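Collagen adhesin (Staphylococcus aureus, PDB 2F68) probably binds collagen at the staphylococcal surface, its two extracellular domains closing around the ligand as in the proposed "collagen hug". Local coordinates at residues A[265-278]-A[287-299]. Sequence-based numbering, arbitrary orientation.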
loop_
_atom_site.group_PDB
_atom_site.type_symbol
_atom_site.label_atom_id
_atom_site.label_comp_id
_atom_site.label_asym_id
_atom_site.label_seq_id
_atom_site.Cartn_x
_atom_site.Cartn_y
_atom_site.Cartn_z
ATOM N N GLU A 265 -12.043 8.577 -3.099
ATOM C CA GLU A 265 -10.757 9.004 -2.538
ATOM C C GLU A 265 -10.800 9.224 -1.026
ATOM O O GLU A 265 -9.824 8.950 -0.326
ATOM C CB GLU A 265 -10.262 10.278 -3.232
ATOM C CG GLU A 265 -9.813 10.080 -4.677
ATOM C CD GLU A 265 -9.302 11.361 -5.321
ATOM O OE1 GLU A 265 -9.947 12.420 -5.156
ATOM O OE2 GLU A 265 -8.256 11.305 -6.000
ATOM N N GLN A 266 -11.936 9.716 -0.533
ATOM C CA GLN A 266 -12.101 10.044 0.885
ATOM C C GLN A 266 -12.464 8.843 1.765
ATOM O O GLN A 266 -12.520 8.965 2.992
ATOM C CB GLN A 266 -13.135 11.165 1.059
ATOM C CG GLN A 266 -12.554 12.579 1.007
ATOM C CD GLN A 266 -12.008 12.960 -0.360
ATOM O OE1 GLN A 266 -12.651 12.738 -1.387
ATOM N NE2 GLN A 266 -10.816 13.546 -0.376
ATOM N N GLN A 267 -12.705 7.692 1.137
ATOM C CA GLN A 267 -13.046 6.467 1.859
ATOM C C GLN A 267 -11.848 5.945 2.651
ATOM O O GLN A 267 -10.747 5.813 2.112
ATOM C CB GLN A 267 -13.568 5.398 0.893
ATOM C CG GLN A 267 -14.226 4.203 1.573
ATOM C CD GLN A 267 -15.042 3.353 0.615
ATOM O OE1 GLN A 267 -15.943 3.848 -0.061
ATOM N NE2 GLN A 267 -14.735 2.063 0.563
ATOM N N LYS A 268 -12.078 5.654 3.929
ATOM C CA LYS A 268 -11.016 5.238 4.847
ATOM C C LYS A 268 -10.668 3.756 4.732
ATOM O O LYS A 268 -9.500 3.380 4.853
ATOM C CB LYS A 268 -11.395 5.570 6.295
ATOM C CG LYS A 268 -11.429 7.058 6.614
ATOM C CD LYS A 268 -11.825 7.300 8.062
ATOM C CE LYS A 268 -11.868 8.785 8.383
ATOM N NZ LYS A 268 -12.256 9.037 9.798
ATOM N N GLU A 269 -11.680 2.923 4.503
ATOM C CA GLU A 269 -11.493 1.473 4.441
ATOM C C GLU A 269 -12.015 0.871 3.139
ATOM O O GLU A 269 -13.114 1.198 2.688
ATOM C CB GLU A 269 -12.171 0.793 5.635
ATOM C CG GLU A 269 -11.460 0.998 6.968
ATOM C CD GLU A 269 -12.129 0.267 8.125
ATOM O OE1 GLU A 269 -13.072 -0.519 7.887
ATOM O OE2 GLU A 269 -11.706 0.480 9.280
ATOM N N PHE A 270 -11.212 -0.010 2.547
ATOM C CA PHE A 270 -11.611 -0.750 1.352
ATOM C C PHE A 270 -11.747 -2.231 1.687
ATOM O O PHE A 270 -10.765 -2.898 2.028
ATOM C CB PHE A 270 -10.614 -0.525 0.209
ATOM C CG PHE A 270 -10.507 0.911 -0.224
ATOM C CD1 PHE A 270 -11.439 1.460 -1.102
ATOM C CD2 PHE A 270 -9.476 1.717 0.249
ATOM C CE1 PHE A 270 -11.345 2.789 -1.501
ATOM C CE2 PHE A 270 -9.374 3.048 -0.147
ATOM C CZ PHE A 270 -10.311 3.585 -1.021
ATOM N N VAL A 271 -12.976 -2.731 1.596
ATOM C CA VAL A 271 -13.309 -4.082 2.046
ATOM C C VAL A 271 -13.536 -5.031 0.870
ATOM O O VAL A 271 -14.104 -4.647 -0.155
ATOM C CB VAL A 271 -14.566 -4.085 2.964
ATOM C CG1 VAL A 271 -14.684 -5.402 3.724
ATOM C CG2 VAL A 271 -14.530 -2.918 3.946
ATOM N N ASN A 272 -13.075 -6.268 1.032
ATOM C CA ASN A 272 -13.349 -7.345 0.089
ATOM C C ASN A 272 -13.818 -8.582 0.852
ATOM O O ASN A 272 -13.193 -8.985 1.837
ATOM C CB ASN A 272 -12.107 -7.648 -0.757
ATOM C CG ASN A 272 -12.364 -8.682 -1.847
ATOM O OD1 ASN A 272 -11.482 -9.473 -2.177
ATOM N ND2 ASN A 272 -13.565 -8.673 -2.413
ATOM N N ASN A 273 -14.928 -9.162 0.405
ATOM C CA ASN A 273 -15.536 -10.308 1.080
ATOM C C ASN A 273 -15.554 -11.559 0.208
ATOM O O ASN A 273 -15.715 -11.469 -1.009
ATOM C CB ASN A 273 -16.958 -9.968 1.539
ATOM C CG ASN A 273 -17.000 -8.810 2.527
ATOM O OD1 ASN A 273 -16.081 -8.619 3.326
ATOM N ND2 ASN A 273 -18.079 -8.036 2.480
ATOM N N SER A 274 -15.386 -12.722 0.837
ATOM C CA SER A 274 -15.390 -14.000 0.121
ATOM C C SER A 274 -15.892 -15.163 0.976
ATOM O O SER A 274 -15.652 -15.210 2.186
ATOM C CB SER A 274 -13.997 -14.317 -0.432
ATOM O OG SER A 274 -13.054 -14.486 0.611
ATOM N N GLN A 275 -16.586 -16.097 0.329
ATOM C CA GLN A 275 -17.079 -17.314 0.976
ATOM C C GLN A 275 -16.469 -18.540 0.300
ATOM O O GLN A 275 -16.295 -18.558 -0.920
ATOM C CB GLN A 275 -18.609 -17.385 0.920
ATOM C CG GLN A 275 -19.335 -16.264 1.666
ATOM C CD GLN A 275 -19.487 -14.994 0.839
ATOM O OE1 GLN A 275 -19.829 -15.042 -0.343
ATOM N NE2 GLN A 275 -19.238 -13.850 1.467
ATOM N N ALA A 276 -16.154 -19.562 1.093
ATOM C CA ALA A 276 -15.438 -20.735 0.589
ATOM C C ALA A 276 -16.168 -22.057 0.825
ATOM O O ALA A 276 -16.700 -22.302 1.910
ATOM C CB ALA A 276 -14.037 -20.791 1.183
ATOM N N TRP A 277 -16.180 -22.899 -0.207
ATOM C CA TRP A 277 -16.723 -24.253 -0.125
ATOM C C TRP A 277 -15.649 -25.274 -0.496
ATOM O O TRP A 277 -15.291 -25.412 -1.670
ATOM C CB TRP A 277 -17.934 -24.413 -1.048
ATOM C CG TRP A 277 -19.184 -23.752 -0.551
ATOM C CD1 TRP A 277 -20.184 -24.334 0.174
ATOM C CD2 TRP A 277 -19.574 -22.388 -0.751
ATOM N NE1 TRP A 277 -21.171 -23.415 0.443
ATOM C CE2 TRP A 277 -20.823 -22.213 -0.113
ATOM C CE3 TRP A 277 -18.987 -21.295 -1.405
ATOM C CZ2 TRP A 277 -21.498 -20.988 -0.110
ATOM C CZ3 TRP A 277 -19.660 -20.077 -1.401
ATOM C CH2 TRP A 277 -20.903 -19.935 -0.757
ATOM N N TYR A 278 -15.135 -25.979 0.511
ATOM C CA TYR A 278 -14.094 -26.991 0.307
ATOM C C TYR A 278 -14.072 -28.049 1.409
ATOM O O TYR A 278 -14.656 -27.856 2.478
ATOM C CB TYR A 278 -12.710 -26.334 0.174
ATOM C CG TYR A 278 -12.243 -25.589 1.408
ATOM C CD1 TYR A 278 -11.560 -26.250 2.432
ATOM C CD2 TYR A 278 -12.472 -24.220 1.547
ATOM C CE1 TYR A 278 -11.127 -25.570 3.565
ATOM C CE2 TYR A 278 -12.042 -23.530 2.678
ATOM C CZ TYR A 278 -11.371 -24.211 3.680
ATOM O OH TYR A 278 -10.943 -23.533 4.799
ATOM N N ASN A 287 -18.398 -25.206 4.583
ATOM C CA ASN A 287 -19.553 -24.821 3.774
ATOM C C ASN A 287 -19.920 -23.346 3.929
ATOM O O ASN A 287 -20.710 -22.976 4.803
ATOM C CB ASN A 287 -20.758 -25.715 4.096
ATOM C CG ASN A 287 -20.501 -27.184 3.795
ATOM O OD1 ASN A 287 -20.014 -27.538 2.720
ATOM N ND2 ASN A 287 -20.840 -28.047 4.746
ATOM N N GLY A 288 -19.332 -22.509 3.076
ATOM C CA GLY A 288 -19.627 -21.078 3.052
ATOM C C GLY A 288 -19.083 -20.295 4.232
ATOM O O GLY A 288 -19.774 -19.432 4.779
ATOM N N LYS A 289 -17.846 -20.594 4.625
ATOM C CA LYS A 289 -17.178 -19.865 5.699
ATOM C C LYS A 289 -16.615 -18.552 5.164
ATOM O O LYS A 289 -16.076 -18.503 4.056
ATOM C CB LYS A 289 -16.066 -20.714 6.322
ATOM C CG LYS A 289 -15.549 -20.201 7.660
ATOM C CD LYS A 289 -14.454 -21.102 8.214
ATOM C CE LYS A 289 -13.881 -20.556 9.515
ATOM N NZ LYS A 289 -13.081 -19.314 9.313
ATOM N N SER A 290 -16.748 -17.491 5.958
ATOM C CA SER A 290 -16.306 -16.158 5.559
ATOM C C SER A 290 -14.802 -15.968 5.726
ATOM O O SER A 290 -14.231 -16.311 6.764
ATOM C CB SER A 290 -17.059 -15.085 6.349
ATOM O OG SER A 290 -18.445 -15.126 6.068
ATOM N N PHE A 291 -14.173 -15.424 4.687
ATOM C CA PHE A 291 -12.756 -15.074 4.717
ATOM C C PHE A 291 -12.572 -13.669 4.145
ATOM O O PHE A 291 -12.275 -13.500 2.961
ATOM C CB PHE A 291 -11.922 -16.100 3.940
ATOM C CG PHE A 291 -11.941 -17.480 4.539
ATOM C CD1 PHE A 291 -12.830 -18.444 4.071
ATOM C CD2 PHE A 291 -11.070 -17.818 5.570
ATOM C CE1 PHE A 291 -12.852 -19.723 4.621
ATOM C CE2 PHE A 291 -11.085 -19.094 6.129
ATOM C CZ PHE A 291 -11.977 -20.048 5.652
ATOM N N ASN A 292 -12.761 -12.668 5.001
ATOM C CA ASN A 292 -12.776 -11.267 4.580
ATOM C C ASN A 292 -11.481 -10.530 4.916
ATOM O O ASN A 292 -10.753 -10.922 5.831
ATOM C CB ASN A 292 -13.969 -10.531 5.208
ATOM C CG ASN A 292 -15.258 -11.346 5.175
ATOM O OD1 ASN A 292 -15.975 -11.424 6.173
ATOM N ND2 ASN A 292 -15.556 -11.954 4.030
ATOM N N HIS A 293 -11.204 -9.461 4.170
ATOM C CA HIS A 293 -10.035 -8.618 4.418
ATOM C C HIS A 293 -10.333 -7.145 4.153
ATOM O O HIS A 293 -11.075 -6.807 3.226
ATOM C CB HIS A 293 -8.844 -9.076 3.576
ATOM C CG HIS A 293 -7.527 -8.553 4.060
ATOM N ND1 HIS A 293 -6.940 -7.419 3.542
ATOM C CD2 HIS A 293 -6.689 -9.005 5.023
ATOM C CE1 HIS A 293 -5.794 -7.197 4.163
ATOM N NE2 HIS A 293 -5.618 -8.146 5.065
ATOM N N THR A 294 -9.744 -6.277 4.973
ATOM C CA THR A 294 -9.947 -4.834 4.870
ATOM C C THR A 294 -8.608 -4.106 4.751
ATOM O O THR A 294 -7.702 -4.316 5.562
ATOM C CB THR A 294 -10.738 -4.289 6.085
ATOM O OG1 THR A 294 -11.882 -5.116 6.328
ATOM C CG2 THR A 294 -11.197 -2.857 5.838
ATOM N N VAL A 295 -8.493 -3.257 3.732
ATOM C CA VAL A 295 -7.286 -2.461 3.505
ATOM C C VAL A 295 -7.564 -0.990 3.811
ATOM O O VAL A 295 -8.474 -0.386 3.238
ATOM C CB VAL A 295 -6.748 -2.623 2.057
ATOM C CG1 VAL A 295 -5.503 -1.769 1.837
ATOM C CG2 VAL A 295 -6.441 -4.083 1.761
ATOM N N HIS A 296 -6.773 -0.426 4.721
ATOM C CA HIS A 296 -6.917 0.970 5.125
ATOM C C HIS A 296 -6.271 1.917 4.118
ATOM O O HIS A 296 -5.184 1.643 3.603
ATOM C CB HIS A 296 -6.318 1.193 6.517
ATOM C CG HIS A 296 -6.984 0.398 7.597
ATOM N ND1 HIS A 296 -6.511 -0.822 8.023
ATOM C CD2 HIS A 296 -8.092 0.652 8.334
ATOM C CE1 HIS A 296 -7.296 -1.288 8.979
ATOM N NE2 HIS A 296 -8.263 -0.413 9.186
ATOM N N ASN A 297 -6.952 3.027 3.847
ATOM C CA ASN A 297 -6.457 4.046 2.925
ATOM C C ASN A 297 -5.349 4.886 3.556
ATOM O O ASN A 297 -5.316 5.070 4.775
ATOM C CB ASN A 297 -7.607 4.946 2.461
ATOM C CG ASN A 297 -7.295 5.688 1.167
ATOM O OD1 ASN A 297 -6.276 5.443 0.517
ATOM N ND2 ASN A 297 -8.182 6.601 0.786
ATOM N N ILE A 298 -4.448 5.391 2.716
ATOM C CA ILE A 298 -3.293 6.160 3.179
ATOM C C ILE A 298 -3.680 7.585 3.577
ATOM O O ILE A 298 -4.360 8.289 2.828
ATOM C CB ILE A 298 -2.152 6.180 2.118
ATOM C CG1 ILE A 298 -1.700 4.753 1.760
ATOM C CG2 ILE A 298 -0.974 7.046 2.582
ATOM C CD1 ILE A 298 -1.294 3.872 2.951
ATOM N N ASN A 299 -3.239 7.989 4.767
ATOM C CA ASN A 299 -3.492 9.328 5.288
ATOM C C ASN A 299 -2.305 10.260 5.063
ATOM O O ASN A 299 -1.171 9.935 5.426
ATOM C CB ASN A 299 -3.833 9.268 6.782
ATOM C CG ASN A 299 -5.036 8.386 7.077
ATOM O OD1 ASN A 299 -6.053 8.442 6.383
ATOM N ND2 ASN A 299 -4.925 7.572 8.120
HETATM O O HOH W 1 -18.322 -12.441 4.408
#
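Gly-288 lies over one face of the Trp-277 indole: its N stands 3.3 Å above the ring plane, and its CA is 3.9 Å from the centroid of the six-membered ring, 24° off the normal, a CH-pi contact. At the Phe-270 ring the partner comes edge-on, Asn-297 CG lying in the plane 3.6 Å from CE2, with amide and ring planes 72° apart. Asn-297 CG is anti to the backbone N (chi1 -160°), which turns ND2 toward the loop 265-268 that leads into strand 269-278, where it donates to Gln-267 O (3.0 Å). Ala-276 CB touches Phe-291 CE1 at 3.8 Å, and Tyr-153 meets the Phe-291 ring edge-to-face. Ser-274 OG donates to Phe-291 O (2.7 Å) and also bonds Tyr-153 OH, just before strand 154-156. Along the pair, strands 269-278 and 293-296 run antiparallel, and paired backbone bonds join Phe-270 with Val-295 and Asn-272 with His-293. Gly-288 and Lys-289 both face Ala-276, a G1 bulge; Gly-288 N reaches Ala-276 O at 2.9 Å, whereas Lys-289 N reaches the same oxygen only weakly. The chemistry thus implies a hairpin of the collagen-binding domain held mainly by backbone bonds, supplemented by side-chain bonds at Asn-297 and Ser-274 and aromatic packing.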